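Local coordinates for putative methyl-accepting chemotaxis signal transduction protein (Campylobacter jejuni subsp. jejuni serotype O:2, PDB 4XMR) that probably senses amino acids such as isoleucine through its tandem PAS sensory domain and relays their binding across the membrane to steer chemotaxis, at residues Leu179-Gln182 with Lys183-Phe187. Numbering follows the deposited sequence.
Sequences LFDQ and KNKIF
D181 and K185 pair by their backbones where a 3:5 beta hairpin turns, and the D181 carboxylate folds back over the bend. The K185 carbonyl accepts the D181 amide at 2.8 Å (N to O) in a nearly straight bond, 168° at the hydrogen; two residues further along each strand, F187 N gives a second rung to L179 O. Between these rungs F180 and I186 form an antiparallel non-hydrogen-bonded pair. A type I turn from D181 to N184, tied by N184 N to D181 O at 2.9 Å, reverses the chain and runs into a G1 beta bulge. N184 holds the left-handed bulge position, usually glycine, a conformation asparagine tolerates better than most residues.

The D181 side chain supplies the remaining polar bonds. With CG set between the backbone N and the carbonyl carbon (chi1 65°), its OD1 meets K183 N at 3.0 Å and K185 N at 2.9 Å. The K183 bond makes an Asx turn, and K185 N adds a second donor from the opposite face of the carboxylate plane; aspartate is short enough to do this. A water donates to both D181 OD2 and I186 O, bridging the other oxygen to the returning strand.

Apolar contacts divide between the two sides of the hairpin. I186 CD1, a slim methyl suited to a CH-pi contact, rests over one face of the F180 ring, 4.2 Å from its centroid; this group packs near H201, with F180 also touching helix 202-211. L179 CD1 instead lies beside F187 CD2 at 4.0 Å, both side chains offering apolar surface to helix 163-171.

Two backbone amides and a water thus probably stabilise a negatively charged D181 carboxylate and fix the bend at the edge of the five-stranded sheet, away from the isoleucine pocket.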
loop_
_atom_site.group_PDB
_atom_site.type_symbol
_atom_site.label_atom_id
_atom_site.label_comp_id
_atom_site.label_asym_id
_atom_site.label_seq_id
_atom_site.Cartn_x
_atom_site.Cartn_y
_atom_site.Cartn_z
ATOM N N LEU B 179 -13.997 5.401 -9.336
ATOM C CA LEU B 179 -13.477 6.747 -9.143
ATOM C C LEU B 179 -13.687 7.594 -10.380
ATOM O O LEU B 179 -13.452 7.127 -11.492
ATOM C CB LEU B 179 -11.967 6.718 -8.887
ATOM C CG LEU B 179 -11.389 6.006 -7.682
ATOM C CD1 LEU B 179 -9.872 6.222 -7.684
ATOM C CD2 LEU B 179 -12.015 6.516 -6.395
ATOM N N PHE B 180 -14.079 8.850 -10.169
ATOM C CA PHE B 180 -14.051 9.864 -11.215
ATOM C C PHE B 180 -12.899 10.814 -10.958
ATOM O O PHE B 180 -12.553 11.083 -9.808
ATOM C CB PHE B 180 -15.342 10.684 -11.221
ATOM C CG PHE B 180 -16.562 9.898 -11.578
ATOM C CD1 PHE B 180 -16.911 9.719 -12.905
ATOM C CD2 PHE B 180 -17.366 9.361 -10.586
ATOM C CE1 PHE B 180 -18.035 9.000 -13.245
ATOM C CE2 PHE B 180 -18.494 8.643 -10.918
ATOM C CZ PHE B 180 -18.832 8.467 -12.248
ATOM N N ASP B 181 -12.311 11.333 -12.028
ATOM C CA ASP B 181 -11.268 12.332 -11.873
ATOM C C ASP B 181 -11.850 13.726 -11.650
ATOM O O ASP B 181 -13.065 13.890 -11.506
ATOM C CB ASP B 181 -10.279 12.299 -13.046
ATOM C CG ASP B 181 -10.911 12.683 -14.380
ATOM O OD1 ASP B 181 -11.979 13.334 -14.405
ATOM O OD2 ASP B 181 -10.306 12.347 -15.418
ATOM N N GLN B 182 -10.970 14.716 -11.621
ATOM C CA GLN B 182 -11.333 16.089 -11.311
ATOM C C GLN B 182 -12.275 16.710 -12.344
ATOM O O GLN B 182 -12.959 17.691 -12.054
ATOM C CB GLN B 182 -10.066 16.937 -11.159
ATOM C CG GLN B 182 -9.182 17.027 -12.413
ATOM C CD GLN B 182 -8.489 15.715 -12.798
ATOM O OE1 GLN B 182 -8.126 14.894 -11.941
ATOM N NE2 GLN B 182 -8.306 15.518 -14.102
ATOM N N LYS B 183 -12.303 16.144 -13.546
ATOM C CA LYS B 183 -13.189 16.626 -14.599
ATOM C C LYS B 183 -14.457 15.778 -14.694
ATOM O O LYS B 183 -15.197 15.855 -15.681
ATOM C CB LYS B 183 -12.461 16.653 -15.941
ATOM C CG LYS B 183 -11.289 17.622 -15.966
ATOM C CD LYS B 183 -11.726 19.003 -15.486
ATOM C CE LYS B 183 -10.538 19.897 -15.161
ATOM N NZ LYS B 183 -9.787 20.295 -16.381
ATOM N N ASN B 184 -14.694 14.981 -13.654
ATOM C CA ASN B 184 -15.870 14.114 -13.573
ATOM C C ASN B 184 -15.896 13.075 -14.687
ATOM O O ASN B 184 -16.960 12.671 -15.165
ATOM C CB ASN B 184 -17.169 14.927 -13.518
ATOM C CG ASN B 184 -17.341 15.639 -12.194
ATOM O OD1 ASN B 184 -16.911 15.142 -11.153
ATOM N ND2 ASN B 184 -17.972 16.807 -12.222
ATOM N N LYS B 185 -14.704 12.635 -15.084
ATOM C CA LYS B 185 -14.579 11.560 -16.053
ATOM C C LYS B 185 -14.171 10.288 -15.329
ATOM O O LYS B 185 -13.367 10.324 -14.397
ATOM C CB LYS B 185 -13.535 11.923 -17.112
ATOM C CG LYS B 185 -13.893 13.158 -17.928
ATOM C CD LYS B 185 -15.159 12.933 -18.747
ATOM C CE LYS B 185 -15.036 11.676 -19.590
ATOM N NZ LYS B 185 -16.079 11.580 -20.646
ATOM N N ILE B 186 -14.729 9.162 -15.753
ATOM C CA ILE B 186 -14.433 7.890 -15.104
ATOM C C ILE B 186 -12.926 7.606 -15.176
ATOM O O ILE B 186 -12.281 7.843 -16.203
ATOM C CB ILE B 186 -15.280 6.742 -15.695
ATOM C CG1 ILE B 186 -15.235 5.505 -14.790
ATOM C CG2 ILE B 186 -14.855 6.422 -17.114
ATOM C CD1 ILE B 186 -16.011 5.687 -13.512
ATOM N N PHE B 187 -12.366 7.131 -14.065
ATOM C CA PHE B 187 -10.920 7.018 -13.908
ATOM C C PHE B 187 -10.494 5.606 -13.506
ATOM O O PHE B 187 -9.522 5.071 -14.036
ATOM C CB PHE B 187 -10.432 8.057 -12.888
ATOM C CG PHE B 187 -8.981 7.918 -12.514
ATOM C CD1 PHE B 187 -7.998 8.554 -13.249
ATOM C CD2 PHE B 187 -8.608 7.182 -11.399
ATOM C CE1 PHE B 187 -6.664 8.436 -12.897
ATOM C CE2 PHE B 187 -7.282 7.056 -11.039
ATOM C CZ PHE B 187 -6.308 7.683 -11.792
HETATM O O HOH W 1 -10.178 9.737 -16.159
#